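Local coordinates for malate dehydrogenase (PDB 5NFR), which probably interconverts malate and oxaloacetate with NAD as the hydride carrier, as a member of the lactate and malate dehydrogenase superfamily, at residues A[113-118]-A[138-143]; A[251-256]-A[272-277]. All coordinates share one frame; numbering follows the deposited sequence.

Interaction 1 (A[113-118]-A[138-143])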
ATOM      1  N   PHE A 113      26.650  36.986  20.460  1.00 11.83           N
ATOM      2  CA  PHE A 113      25.274  36.563  20.139  1.00 10.85           C
ATOM      3  C   PHE A 113      25.378  35.370  19.153  1.00 10.42           C
ATOM      4  O   PHE A 113      26.045  35.457  18.142  1.00 11.00           O
ATOM      5  CB  PHE A 113      24.473  37.726  19.538  1.00  9.91           C
ATOM      6  CG  PHE A 113      23.084  37.354  19.132  1.00  9.40           C
ATOM      7  CD1 PHE A 113      22.191  36.931  20.052  1.00  9.12           C
ATOM      8  CD2 PHE A 113      22.685  37.416  17.793  1.00  9.32           C
ATOM      9  CE1 PHE A 113      20.881  36.642  19.714  1.00  9.15           C
ATOM     10  CE2 PHE A 113      21.392  37.101  17.426  1.00  9.40           C
ATOM     11  CZ  PHE A 113      20.482  36.713  18.407  1.00  9.35           C
ATOM     12  N   VAL A 114      24.686  34.298  19.466  1.00 10.15           N
ATOM     13  CA  VAL A 114      24.880  32.997  18.832  1.00  9.84           C
ATOM     14  C   VAL A 114      23.650  32.508  18.104  1.00  9.68           C
ATOM     15  O   VAL A 114      22.603  32.346  18.701  1.00  9.58           O
ATOM     16  CB  VAL A 114      25.303  31.951  19.845  1.00  9.61           C
ATOM     17  CG1 VAL A 114      25.408  30.591  19.166  1.00  9.77           C
ATOM     18  CG2 VAL A 114      26.652  32.354  20.398  1.00  9.73           C
ATOM     19  N   ILE A 115      23.765  32.389  16.782  1.00  9.55           N
ATOM     20  CA  ILE A 115      22.678  31.855  15.976  1.00  9.58           C
ATOM     21  C   ILE A 115      23.109  30.382  15.518  1.00  9.48           C
ATOM     22  O   ILE A 115      24.023  30.217  14.758  1.00  8.71           O
ATOM     23  CB  ILE A 115      22.367  32.769  14.754  1.00  9.57           C
ATOM     24  CG1 ILE A 115      22.036  34.179  15.153  1.00  9.72           C
ATOM     25  CG2 ILE A 115      21.189  32.212  13.944  1.00  9.68           C
ATOM     26  CD1 ILE A 115      22.237  35.179  14.046  1.00  9.63           C
ATOM     27  N   CYS A 116      22.376  29.408  16.026  1.00 10.08           N
ATOM     28  CA  CYS A 116      22.523  28.057  15.752  1.00 10.98           C
ATOM     29  C   CYS A 116      21.703  27.711  14.561  1.00 12.13           C
ATOM     30  O   CYS A 116      20.570  28.071  14.490  1.00 11.46           O
ATOM     31  CB  CYS A 116      22.005  27.221  16.899  1.00 11.16           C
ATOM     32  SG  CYS A 116      23.002  27.388  18.375  1.00 11.33           S
ATOM     33  N   VAL A 117      22.289  26.915  13.665  1.00 14.44           N
ATOM     34  CA  VAL A 117      21.586  26.367  12.456  1.00 17.24           C
ATOM     35  C   VAL A 117      21.659  24.860  12.200  1.00 18.17           C
ATOM     36  O   VAL A 117      20.739  24.313  11.628  1.00 20.75           O
ATOM     37  CB  VAL A 117      22.098  27.050  11.191  1.00 18.27           C
ATOM     38  CG1 VAL A 117      21.111  26.906  10.063  1.00 17.80           C
ATOM     39  CG2 VAL A 117      22.397  28.545  11.504  1.00 19.26           C
ATOM     40  N   SER A 118      22.691  24.155  12.657  1.00 19.10           N
ATOM     41  CA  SER A 118      22.700  22.643  12.643  1.00 19.10           C
ATOM     42  C   SER A 118      21.411  21.927  13.029  1.00 18.85           C
ATOM     43  O   SER A 118      20.807  22.233  14.068  1.00 20.73           O
ATOM     44  CB  SER A 118      23.781  22.113  13.584  1.00 20.69           C
ATOM     45  OG  SER A 118      24.964  22.897  13.455  1.00 24.01           O
ATOM     46  N   LYS A 138      21.161  35.330  24.701  1.00 14.98           N
ATOM     47  CA  LYS A 138      22.254  35.443  23.716  1.00 15.28           C
ATOM     48  C   LYS A 138      22.380  34.241  22.763  1.00 14.06           C
ATOM     49  O   LYS A 138      23.301  34.195  21.972  1.00 14.44           O
ATOM     50  CB  LYS A 138      23.567  35.711  24.429  1.00 16.89           C
ATOM     51  CG  LYS A 138      23.617  37.115  25.110  1.00 18.20           C
ATOM     52  CD  LYS A 138      24.080  38.192  24.165  1.00 19.78           C
ATOM     53  CE  LYS A 138      24.504  39.363  24.971  1.00 24.57           C
ATOM     54  NZ  LYS A 138      25.705  39.972  24.337  1.00 26.78           N
ATOM     55  N   ILE A 139      21.399  33.364  22.781  1.00 12.57           N
ATOM     56  CA  ILE A 139      21.431  32.167  22.005  1.00 12.87           C
ATOM     57  C   ILE A 139      20.063  32.036  21.331  1.00 12.17           C
ATOM     58  O   ILE A 139      19.072  32.177  21.980  1.00 12.51           O
ATOM     59  CB  ILE A 139      21.655  30.896  22.874  1.00 13.15           C
ATOM     60  CG1 ILE A 139      23.041  30.921  23.464  1.00 13.59           C
ATOM     61  CG2 ILE A 139      21.462  29.609  22.070  1.00 13.05           C
ATOM     62  CD1 ILE A 139      23.180  30.019  24.661  1.00 13.94           C
ATOM     63  N   CYS A 140      20.051  31.664  20.052  1.00 10.89           N
ATOM     64  CA  CYS A 140      18.800  31.343  19.384  1.00 10.33           C
ATOM     65  C   CYS A 140      19.125  30.446  18.196  1.00  9.92           C
ATOM     66  O   CYS A 140      20.312  30.196  17.921  1.00 10.37           O
ATOM     67  CB  CYS A 140      18.091  32.576  18.935  1.00  9.81           C
ATOM     68  SG  CYS A 140      19.062  33.543  17.758  1.00  9.90           S
ATOM     69  N   GLY A 141      18.090  29.921  17.576  1.00  9.68           N
ATOM     70  CA  GLY A 141      18.244  29.259  16.339  1.00 10.01           C
ATOM     71  C   GLY A 141      17.345  29.777  15.238  1.00 10.04           C
ATOM     72  O   GLY A 141      16.202  30.091  15.501  1.00 10.03           O
ATOM     73  N   MET A 142      17.816  29.775  13.963  1.00  9.85           N
ATOM     74  CA  MET A 142      16.944  30.156  12.875  1.00  9.63           C
ATOM     75  C   MET A 142      16.205  29.001  12.373  1.00  9.99           C
ATOM     76  O   MET A 142      16.803  27.954  12.080  1.00 10.71           O
ATOM     77  CB  MET A 142      17.661  30.978  11.810  1.00  9.58           C
ATOM     78  CG  MET A 142      17.858  30.542  10.466  1.00  9.62           C
ATOM     79  SD  MET A 142      16.462  29.940   9.540  1.00 10.22           S
ATOM     80  CE  MET A 142      17.454  28.618   8.852  1.00  9.74           C
ATOM     81  N   ALA A 143      14.897  29.171  12.271  1.00 10.27           N
ATOM     82  CA  ALA A 143      14.059  28.271  11.589  1.00 10.72           C
ATOM     83  C   ALA A 143      12.767  28.874  11.166  1.00 11.14           C
ATOM     84  O   ALA A 143      12.417  28.775   9.973  1.00 12.54           O
ATOM     85  CB  ALA A 143      13.790  27.033  12.404  1.00 10.82           C
TER
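Phe113 and Cys140 meet at the ring's far end: CZ lies 3.5 Å from SG, and the sulfur stands obliquely to the ring, 53° off its normal. Two torsions make this sulfur-aromatic contact. Phe113 has CG trans to its backbone N (chi1 177°), which carries the ring across to the next strand, where CD1 also nears Lys138 O. Cys140 holds SG between its own N and carbonyl carbon (chi1 61°), within 4.0 Å of Ile115 CG1. Farther along this face, Ile115 CG2 packs on Met142 CB, and Val117 CG1 on Met142 CE. Val114 and Ile139 turn to the reverse face and touch loosely, CB to CG1. Between the faces run parallel-sheet hydrogen bonds: Val114 N to Lys138 O, Cys140 N to Val114 O at 3.0 Å, and Cys116 N to Cys140 O, almost straight. Met142 N to Cys116 O closes the series at 3.3 Å. These are the last two strands of the Rossmann sheet, joined by helix 121-132 in a beta-alpha-beta crossover. That helix covers the Val114 and Ile139 face, helix 230-244 covers Cys140 and Met142, and strand 72-75 flanks 113-116.

Interaction 2 (A[251-256]-A[272-277])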
ATOM      1  N   PHE A 251      10.156  38.201  14.991  1.00 15.37           N
ATOM      2  CA  PHE A 251      10.245  36.975  14.163  1.00 14.82           C
ATOM      3  C   PHE A 251       9.654  35.766  14.854  1.00 14.30           C
ATOM      4  O   PHE A 251       9.340  35.816  16.020  1.00 14.75           O
ATOM      5  CB  PHE A 251      11.724  36.645  13.946  1.00 14.68           C
ATOM      6  CG  PHE A 251      12.540  37.775  13.412  1.00 13.56           C
ATOM      7  CD1 PHE A 251      12.307  38.237  12.127  1.00 13.11           C
ATOM      8  CD2 PHE A 251      13.624  38.249  14.119  1.00 12.85           C
ATOM      9  CE1 PHE A 251      13.101  39.232  11.574  1.00 12.90           C
ATOM     10  CE2 PHE A 251      14.405  39.261  13.600  1.00 12.87           C
ATOM     11  CZ  PHE A 251      14.140  39.770  12.322  1.00 12.96           C
ATOM     12  N   THR A 252       9.674  34.642  14.184  1.00 15.44           N
ATOM     13  CA  THR A 252       9.704  33.333  14.854  1.00 16.59           C
ATOM     14  C   THR A 252      11.100  32.701  14.756  1.00 16.09           C
ATOM     15  O   THR A 252      11.708  32.680  13.681  1.00 17.81           O
ATOM     16  CB  THR A 252       8.617  32.368  14.363  1.00 17.30           C
ATOM     17  OG1 THR A 252       8.674  32.223  12.948  1.00 18.28           O
ATOM     18  CG2 THR A 252       7.249  32.938  14.716  1.00 17.91           C
ATOM     19  N   CYS A 253      11.628  32.249  15.885  1.00 14.99           N
ATOM     20  CA  CYS A 253      12.887  31.594  15.962  1.00 15.55           C
ATOM     21  C   CYS A 253      12.985  30.783  17.264  1.00 15.82           C
ATOM     22  O   CYS A 253      12.116  30.828  18.118  1.00 15.19           O
ATOM     23  CB  CYS A 253      14.021  32.568  15.895  1.00 16.81           C
ATOM     24  SG  CYS A 253      14.146  33.675  17.326  1.00 24.31           S
ATOM     25  N   ALA A 254      13.968  29.891  17.319  1.00 15.58           N
ATOM     26  CA  ALA A 254      14.123  29.041  18.445  1.00 14.13           C
ATOM     27  C   ALA A 254      14.657  29.941  19.512  1.00 12.90           C
ATOM     28  O   ALA A 254      15.755  30.476  19.344  1.00 13.11           O
ATOM     29  CB  ALA A 254      15.100  27.907  18.136  1.00 14.01           C
ATOM     30  N   VAL A 255      13.918  30.036  20.598  1.00 11.82           N
ATOM     31  CA  VAL A 255      14.227  30.940  21.683  1.00 11.64           C
ATOM     32  C   VAL A 255      13.917  30.305  23.051  1.00 11.56           C
ATOM     33  O   VAL A 255      13.099  29.405  23.182  1.00 10.56           O
ATOM     34  CB  VAL A 255      13.434  32.275  21.467  1.00 12.08           C
ATOM     35  CG1 VAL A 255      11.928  32.051  21.548  1.00 11.73           C
ATOM     36  CG2 VAL A 255      13.891  33.372  22.380  1.00 12.70           C
ATOM     37  N   TYR A 256      14.617  30.761  24.091  1.00 12.77           N
ATOM     38  CA  TYR A 256      14.403  30.251  25.482  1.00 13.39           C
ATOM     39  C   TYR A 256      13.024  30.665  25.989  1.00 13.76           C
ATOM     40  O   TYR A 256      12.763  31.836  26.165  1.00 14.77           O
ATOM     41  CB  TYR A 256      15.485  30.770  26.428  1.00 13.44           C
ATOM     42  CG  TYR A 256      15.446  30.110  27.796  1.00 13.71           C
ATOM     43  CD1 TYR A 256      15.967  28.825  27.999  1.00 13.25           C
ATOM     44  CD2 TYR A 256      14.854  30.764  28.870  1.00 13.65           C
ATOM     45  CE1 TYR A 256      15.938  28.212  29.218  1.00 13.65           C
ATOM     46  CE2 TYR A 256      14.810  30.161  30.099  1.00 14.01           C
ATOM     47  CZ  TYR A 256      15.367  28.869  30.282  1.00 14.22           C
ATOM     48  OH  TYR A 256      15.278  28.286  31.526  1.00 14.26           O
ATOM     49  N   ALA A 272       9.399  36.024  18.908  1.00 12.96           N
ATOM     50  CA  ALA A 272      10.443  36.666  19.626  1.00 12.60           C
ATOM     51  C   ALA A 272      10.965  37.874  18.936  1.00 13.05           C
ATOM     52  O   ALA A 272      10.789  38.072  17.738  1.00 13.49           O
ATOM     53  CB  ALA A 272      11.618  35.740  19.834  1.00 12.51           C
ATOM     54  N   LYS A 273      11.531  38.765  19.729  1.00 13.94           N
ATOM     55  CA  LYS A 273      12.045  40.031  19.229  1.00 14.52           C
ATOM     56  C   LYS A 273      13.526  39.887  19.323  1.00 12.76           C
ATOM     57  O   LYS A 273      14.027  39.449  20.343  1.00 12.32           O
ATOM     58  CB  LYS A 273      11.627  41.287  20.079  1.00 16.49           C
ATOM     59  CG  LYS A 273      10.200  41.774  19.912  1.00 19.24           C
ATOM     60  CD  LYS A 273       9.945  42.984  20.838  1.00 21.55           C
ATOM     61  CE  LYS A 273       8.462  43.225  21.092  1.00 24.23           C
ATOM     62  NZ  LYS A 273       8.148  44.434  21.969  1.00 26.87           N
ATOM     63  N   ILE A 274      14.231  40.430  18.350  1.00 11.11           N
ATOM     64  CA  ILE A 274      15.664  40.445  18.439  1.00 10.36           C
ATOM     65  C   ILE A 274      16.124  41.919  18.453  1.00 10.01           C
ATOM     66  O   ILE A 274      15.884  42.598  17.490  1.00  9.30           O
ATOM     67  CB  ILE A 274      16.318  39.598  17.285  1.00  9.11           C
ATOM     68  CG1 ILE A 274      15.880  38.188  17.434  1.00  9.16           C
ATOM     69  CG2 ILE A 274      17.804  39.724  17.309  1.00  8.67           C
ATOM     70  CD1 ILE A 274      16.379  37.235  16.356  1.00  9.60           C
ATOM     71  N   ASN A 275      17.029  42.220  19.364  1.00 10.54           N
ATOM     72  CA  ASN A 275      17.686  43.482  19.459  1.00 12.03           C
ATOM     73  C   ASN A 275      19.116  43.382  20.016  1.00 13.56           C
ATOM     74  O   ASN A 275      19.640  42.293  20.053  1.00 12.77           O
ATOM     75  CB  ASN A 275      16.839  44.399  20.353  1.00 12.02           C
ATOM     76  CG  ASN A 275      16.661  43.802  21.742  1.00 11.82           C
ATOM     77  OD1 ASN A 275      17.639  43.365  22.353  1.00 11.46           O
ATOM     78  ND2 ASN A 275      15.456  43.931  22.286  1.00 11.65           N
ATOM     79  N   ASN A 276      19.745  44.541  20.310  1.00 16.15           N
ATOM     80  CA  ASN A 276      21.065  44.702  20.970  1.00 19.14           C
ATOM     81  C   ASN A 276      21.421  43.712  22.062  1.00 18.53           C
ATOM     82  O   ASN A 276      22.579  43.489  22.282  1.00 16.66           O
ATOM     83  CB  ASN A 276      21.099  46.057  21.749  1.00 21.27           C
ATOM     84  CG  ASN A 276      21.822  47.072  21.029  1.00 24.38           C
ATOM     85  OD1 ASN A 276      22.441  46.804  19.988  1.00 28.91           O
ATOM     86  ND2 ASN A 276      21.699  48.306  21.479  1.00 27.32           N
ATOM     87  N   LYS A 277      20.410  43.304  22.795  1.00 19.51           N
ATOM     88  CA  LYS A 277      20.563  42.499  23.973  1.00 23.78           C
ATOM     89  C   LYS A 277      20.312  41.019  23.706  1.00 21.42           C
ATOM     90  O   LYS A 277      20.431  40.246  24.649  1.00 23.03           O
ATOM     91  CB  LYS A 277      19.600  42.979  25.114  1.00 27.55           C
ATOM     92  CG  LYS A 277      19.499  44.504  25.364  1.00 34.23           C
ATOM     93  CD  LYS A 277      20.765  45.141  25.922  1.00 42.94           C
ATOM     94  CE  LYS A 277      20.794  44.988  27.446  1.00 56.22           C
ATOM     95  NZ  LYS A 277      22.042  45.520  28.108  1.00 63.01           N
TER
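An antiparallel sheet in the C-terminal domain of the lactate/malate dehydrogenase fold brings strands 249-257 and 270-275 together, and this contact holds one hydrogen-bonded pair of their antiparallel pairing, Phe251 with Ala272. Phe251 N gives its hydrogen to Ala272 O at 2.8 Å, and Ala272 N returns one to Phe251 O at 2.9 Å. The axes of the short segments stand 89° apart, consistent with strong bending and twist. Within them this is the only backbone-bonded pair; the pairing goes on past it, Cys253 bonding to Ser270 and Ile274 to Asn249.

The Ala272 methyl rests against two residues of the other strand: CB is 4.1 Å from Cys253 SG and 4.1 Å from Val255 CG1. Val255 CG2 is almost as near, so both of its methyl branches face this small side chain. Cys253 and Ile274 point into the angle between the segments, and SG comes within 4.3 Å of Ile274 CD1. Helix 230-244 lies against this apolar group, with Met239 touching both Cys253 and Ile274, and Ser242 touching the Phe251 side chain. At the C-terminal end of strand 270-275, Asn275 OD1 accepts from Lys277 N in an Asx turn.

Ile274 and Phe251 cross at about a right angle. In the isoleucine CG1 lies anti to the carbonyl carbon (chi1 -62°) and CD1 continues extended (chi2 178°), which carries the tip obliquely to the ring, CD1 lying 3.7 Å from Phe251 CD2 and 3.9 Å from CE2.

Both contacts are buried, yet they lie in different domains: interaction 1 joins the last strands of the parallel NAD-binding sheet, while interaction 2 belongs to an antiparallel sheet of the C-terminal domain. Four successive backbone bonds carry the first; the second has one reciprocal pair, with apolar packing beside it, where the strands are strongly bent and twisted. Their centres lie 9 Å apart and they touch directly. Ala254 N probably donates to Gly141 O at 2.9 Å, tying 251-256 to the edge strand of the parallel sheet, and Phe113 CZ packs on Ile274 CG2. Met239 of helix 230-244 reaches both. Interaction 1 also runs into the predicted NAD-binding residues Val117 and Ser118, whereas the side chain of Cys253 lies about 10 Å from that of Val117.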